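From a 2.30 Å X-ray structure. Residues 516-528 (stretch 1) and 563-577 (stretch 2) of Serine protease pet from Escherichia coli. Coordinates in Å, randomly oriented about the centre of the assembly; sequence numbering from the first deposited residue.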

# COMPACT_ATOMS: atom_id res chain seq x y z
N MET A 516 2.93 9.44 -4.51
CA MET A 516 2.67 8.31 -3.64
C MET A 516 1.30 7.74 -4.00
O MET A 516 0.30 8.48 -4.11
CB MET A 516 2.71 8.73 -2.17
CG MET A 516 4.01 9.34 -1.68
SD MET A 516 3.75 10.04 -0.04
CE MET A 516 5.36 10.73 0.31
N GLN A 517 1.26 6.43 -4.20
CA GLN A 517 0.04 5.74 -4.59
C GLN A 517 0.09 4.28 -4.18
O GLN A 517 1.18 3.75 -3.90
CB GLN A 517 -0.18 5.82 -6.10
CG GLN A 517 0.87 5.06 -6.91
CD GLN A 517 0.43 4.75 -8.34
OE1 GLN A 517 0.19 5.65 -9.15
NE2 GLN A 517 0.35 3.45 -8.66
N GLY A 518 -1.07 3.63 -4.20
CA GLY A 518 -1.13 2.19 -4.00
C GLY A 518 -0.60 1.42 -5.20
O GLY A 518 -0.20 1.99 -6.21
N HIS A 519 -0.61 0.10 -5.10
CA HIS A 519 -0.11 -0.73 -6.19
C HIS A 519 -1.22 -1.59 -6.76
O HIS A 519 -1.94 -2.30 -6.03
CB HIS A 519 1.07 -1.60 -5.71
CG HIS A 519 1.49 -2.65 -6.70
ND1 HIS A 519 2.16 -2.35 -7.88
CD2 HIS A 519 1.34 -4.00 -6.69
CE1 HIS A 519 2.38 -3.47 -8.54
NE2 HIS A 519 1.90 -4.48 -7.84
N ALA A 520 -1.40 -1.50 -8.08
CA ALA A 520 -2.41 -2.31 -8.76
C ALA A 520 -1.94 -3.76 -8.70
O ALA A 520 -0.80 -4.07 -9.08
CB ALA A 520 -2.61 -1.85 -10.19
N THR A 521 -2.79 -4.63 -8.19
CA THR A 521 -2.39 -6.02 -7.99
C THR A 521 -1.97 -6.65 -9.31
O THR A 521 -2.64 -6.51 -10.31
CB THR A 521 -3.51 -6.80 -7.30
OG1 THR A 521 -3.62 -6.31 -5.95
CG2 THR A 521 -3.24 -8.32 -7.28
N ASP A 522 -0.82 -7.29 -9.34
CA ASP A 522 -0.38 -7.96 -10.57
C ASP A 522 -1.16 -9.25 -10.83
O ASP A 522 -1.47 -10.00 -9.91
CB ASP A 522 1.12 -8.29 -10.52
CG ASP A 522 1.98 -7.07 -10.24
OD1 ASP A 522 2.02 -6.18 -11.11
OD2 ASP A 522 2.63 -7.01 -9.17
N HIS A 523 -1.48 -9.49 -12.10
CA HIS A 523 -2.08 -10.74 -12.51
C HIS A 523 -1.22 -11.37 -13.58
O HIS A 523 -0.35 -10.72 -14.19
CB HIS A 523 -3.52 -10.53 -13.02
CG HIS A 523 -4.45 -9.98 -11.99
ND1 HIS A 523 -5.31 -10.77 -11.25
CD2 HIS A 523 -4.63 -8.72 -11.53
CE1 HIS A 523 -6.00 -10.03 -10.41
NE2 HIS A 523 -5.59 -8.77 -10.55
N ALA A 524 -1.47 -12.66 -13.80
CA ALA A 524 -0.84 -13.39 -14.87
C ALA A 524 -1.39 -12.89 -16.19
O ALA A 524 -2.52 -12.37 -16.25
CB ALA A 524 -1.10 -14.89 -14.72
N ILE A 525 -0.61 -13.05 -17.25
CA ILE A 525 -1.11 -12.82 -18.59
C ILE A 525 -0.93 -14.10 -19.38
O ILE A 525 -0.37 -15.07 -18.88
CB ILE A 525 -0.39 -11.65 -19.27
CG1 ILE A 525 1.07 -12.03 -19.57
CG2 ILE A 525 -0.48 -10.38 -18.41
CD1 ILE A 525 1.88 -10.86 -20.10
N PHE A 526 -1.40 -14.10 -20.62
CA PHE A 526 -1.32 -15.28 -21.45
C PHE A 526 -0.03 -15.31 -22.26
O PHE A 526 0.48 -16.39 -22.58
CB PHE A 526 -2.52 -15.34 -22.39
CG PHE A 526 -3.84 -15.14 -21.70
CD1 PHE A 526 -4.31 -16.08 -20.79
CD2 PHE A 526 -4.63 -14.03 -21.99
CE1 PHE A 526 -5.52 -15.91 -20.16
CE2 PHE A 526 -5.83 -13.86 -21.37
CZ PHE A 526 -6.28 -14.80 -20.45
N ARG A 527 0.50 -14.12 -22.57
CA ARG A 527 1.67 -13.99 -23.45
C ARG A 527 2.26 -12.58 -23.35
O ARG A 527 1.53 -11.59 -23.47
CB ARG A 527 1.26 -14.31 -24.90
CG ARG A 527 2.41 -14.33 -25.90
CD ARG A 527 1.91 -14.58 -27.33
NE ARG A 527 1.10 -13.47 -27.84
CZ ARG A 527 0.19 -13.59 -28.82
NH1 ARG A 527 -0.03 -14.77 -29.39
NH2 ARG A 527 -0.50 -12.53 -29.21
N THR A 528 3.57 -12.46 -23.13
CA THR A 528 4.11 -11.12 -22.91
C THR A 528 4.64 -10.50 -24.21
O THR A 528 4.59 -9.30 -24.35
CB THR A 528 5.21 -11.07 -21.78
OG1 THR A 528 6.37 -10.33 -22.22
CG2 THR A 528 5.63 -12.42 -21.34
N LYS A 563 -9.94 -8.60 -17.16
CA LYS A 563 -9.62 -9.99 -16.83
C LYS A 563 -9.09 -10.76 -18.01
O LYS A 563 -8.46 -11.79 -17.85
CB LYS A 563 -10.86 -10.72 -16.29
CG LYS A 563 -11.31 -10.34 -14.89
CD LYS A 563 -12.55 -11.14 -14.49
CE LYS A 563 -12.82 -11.09 -13.00
NZ LYS A 563 -13.92 -12.01 -12.59
N SER A 564 -9.34 -10.26 -19.21
CA SER A 564 -9.02 -11.03 -20.41
C SER A 564 -8.27 -10.20 -21.44
O SER A 564 -8.17 -10.58 -22.61
CB SER A 564 -10.32 -11.58 -21.03
OG SER A 564 -11.16 -12.17 -20.04
N ASN A 565 -7.72 -9.07 -21.01
CA ASN A 565 -7.06 -8.17 -21.95
C ASN A 565 -5.56 -8.39 -22.05
O ASN A 565 -4.85 -7.56 -22.59
CB ASN A 565 -7.35 -6.71 -21.57
CG ASN A 565 -6.74 -6.30 -20.22
OD1 ASN A 565 -6.04 -7.08 -19.57
ND2 ASN A 565 -7.02 -5.06 -19.81
N ASN A 566 -5.08 -9.51 -21.51
CA ASN A 566 -3.64 -9.84 -21.56
C ASN A 566 -2.71 -8.72 -21.01
O ASN A 566 -1.57 -8.61 -21.45
CB ASN A 566 -3.24 -10.17 -23.01
CG ASN A 566 -1.96 -11.01 -23.11
OD1 ASN A 566 -1.67 -11.82 -22.23
ND2 ASN A 566 -1.22 -10.82 -24.18
N GLN A 567 -3.18 -7.91 -20.07
CA GLN A 567 -2.32 -6.93 -19.38
C GLN A 567 -2.13 -7.32 -17.93
O GLN A 567 -3.05 -7.87 -17.32
CB GLN A 567 -2.89 -5.52 -19.44
CG GLN A 567 -3.50 -5.13 -20.76
CD GLN A 567 -2.48 -5.07 -21.86
OE1 GLN A 567 -1.71 -4.11 -21.95
NE2 GLN A 567 -2.46 -6.09 -22.71
N VAL A 568 -0.96 -7.02 -17.38
CA VAL A 568 -0.58 -7.47 -16.05
C VAL A 568 -1.49 -6.89 -14.99
O VAL A 568 -1.87 -7.58 -14.03
CB VAL A 568 0.88 -7.12 -15.73
CG1 VAL A 568 1.13 -7.21 -14.23
CG2 VAL A 568 1.83 -8.04 -16.49
N SER A 569 -1.84 -5.62 -15.16
CA SER A 569 -2.87 -5.00 -14.33
C SER A 569 -3.58 -3.98 -15.19
O SER A 569 -3.17 -3.74 -16.32
CB SER A 569 -2.27 -4.34 -13.08
OG SER A 569 -1.30 -3.36 -13.42
N ASP A 570 -4.62 -3.36 -14.64
CA ASP A 570 -5.40 -2.38 -15.39
C ASP A 570 -5.77 -1.22 -14.47
O ASP A 570 -6.07 -1.43 -13.30
CB ASP A 570 -6.67 -3.04 -15.96
CG ASP A 570 -7.32 -2.22 -17.06
OD1 ASP A 570 -7.96 -1.19 -16.75
OD2 ASP A 570 -7.20 -2.63 -18.24
N LEU A 571 -5.74 0.00 -14.99
CA LEU A 571 -6.11 1.18 -14.21
C LEU A 571 -7.57 1.16 -13.71
O LEU A 571 -7.91 1.82 -12.73
CB LEU A 571 -5.89 2.45 -15.03
CG LEU A 571 -4.44 2.92 -15.23
CD1 LEU A 571 -4.44 4.01 -16.28
CD2 LEU A 571 -3.88 3.43 -13.92
N SER A 572 -8.42 0.40 -14.39
CA SER A 572 -9.80 0.30 -14.00
C SER A 572 -10.11 -0.96 -13.18
O SER A 572 -11.28 -1.22 -12.88
CB SER A 572 -10.68 0.32 -15.25
OG SER A 572 -10.53 -0.90 -15.95
N GLN A 573 -9.10 -1.77 -12.83
CA GLN A 573 -9.37 -2.96 -12.01
C GLN A 573 -9.67 -2.51 -10.58
O GLN A 573 -9.24 -1.43 -10.16
CB GLN A 573 -8.20 -3.95 -12.04
CG GLN A 573 -7.05 -3.60 -11.07
CD GLN A 573 -5.80 -4.45 -11.29
OE1 GLN A 573 -5.49 -4.82 -12.43
NE2 GLN A 573 -5.11 -4.77 -10.22
N PRO A 574 -10.41 -3.32 -9.82
CA PRO A 574 -10.75 -2.86 -8.47
C PRO A 574 -9.74 -3.29 -7.43
O PRO A 574 -9.75 -2.79 -6.31
CB PRO A 574 -12.10 -3.54 -8.21
CG PRO A 574 -11.94 -4.88 -8.93
CD PRO A 574 -11.17 -4.53 -10.20
N ASP A 575 -8.86 -4.21 -7.79
CA ASP A 575 -7.97 -4.81 -6.81
C ASP A 575 -6.65 -4.05 -6.70
O ASP A 575 -5.77 -4.18 -7.55
CB ASP A 575 -7.73 -6.29 -7.13
CG ASP A 575 -7.55 -6.55 -8.62
OD1 ASP A 575 -8.35 -6.02 -9.42
OD2 ASP A 575 -6.62 -7.30 -8.99
N TRP A 576 -6.54 -3.29 -5.62
CA TRP A 576 -5.38 -2.44 -5.34
C TRP A 576 -4.88 -2.67 -3.94
O TRP A 576 -5.67 -2.72 -2.97
CB TRP A 576 -5.72 -0.94 -5.51
CG TRP A 576 -5.90 -0.53 -6.93
CD1 TRP A 576 -6.93 -0.84 -7.76
CD2 TRP A 576 -5.00 0.27 -7.70
NE1 TRP A 576 -6.73 -0.30 -9.00
CE2 TRP A 576 -5.55 0.39 -8.99
CE3 TRP A 576 -3.77 0.88 -7.43
CZ2 TRP A 576 -4.93 1.11 -10.00
CZ3 TRP A 576 -3.15 1.59 -8.44
CH2 TRP A 576 -3.73 1.70 -9.70
N GLU A 577 -3.56 -2.75 -3.82
CA GLU A 577 -2.90 -2.81 -2.53
C GLU A 577 -2.67 -1.41 -1.96
O GLU A 577 -2.08 -0.54 -2.60
CB GLU A 577 -1.57 -3.56 -2.66
CG GLU A 577 -1.76 -5.08 -2.66
CD GLU A 577 -0.97 -5.77 -3.75
OE1 GLU A 577 0.09 -5.23 -4.14
OE2 GLU A 577 -1.42 -6.83 -4.23
O HOH W 1 0.62 -3.80 -11.20
O HOH W 2 0.57 -7.59 -6.91
O HOH W 3 -4.09 -10.36 -17.19

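The most unusual feature of this contact is a very short hydrogen bond: His 523 NE2 donates to Asp 575 OD2 at 2.4 Å, with an N-H...O angle of 158°. The carboxylate oxygen lies at the ring edge, near its plane, as expected for an acceptor on a ring nitrogen.

The backbones run antiparallel, but true pairing is brief. His 519 and Glu 577 form a hydrogen-bonded pair: His 519 N donates to Glu 577 O at 3.0 Å (158°), and Glu 577 N to His 519 O at 2.8 Å (164°). Ala 520 and Trp 576 follow as a non-hydrogen-bonded pair, and Thr 521 N then reaches Asp 575 O at 3.1 Å (167°). Beyond this the second stretch detours through a type I turn from Asp 570 to Gln 573. The backbones rejoin where His 523 N donates to Val 568 O at 2.7 Å.

Gln 573, which closes the turn, reaches back to the first stretch. Gln 573 NE2 donates to Thr 521 O at 3.0 Å (175°) and to Asp 575 O at 2.8 Å (168°), so one amide group ties both stretches together. Thr 521 OG1 donates to Glu 577 OE2 at 2.8 Å.

Ala 520 and Trp 576 share a sheet face. Ala 520 CB sits 3.6 Å from the centroid of the indole six-membered ring, 7° off its normal, which places a methyl group squarely over the aromatic face. Gly 518 has no side chain where Glu 577 O comes close: an ideal CB there would lie 2.6 Å from that oxygen, a clash.

At the far end, the side-chain amide of Asn 566 bonds to the backbone of the first stretch. Asn 566 OD1 accepts from Phe 526 N at 2.8 Å and Arg 527 N at 3.2 Å, while Asn 566 ND2 donates to Arg 527 O at 2.9 Å. Nearby, Ile 525 CG2 packs against Val 568 CG2 at 3.8 Å.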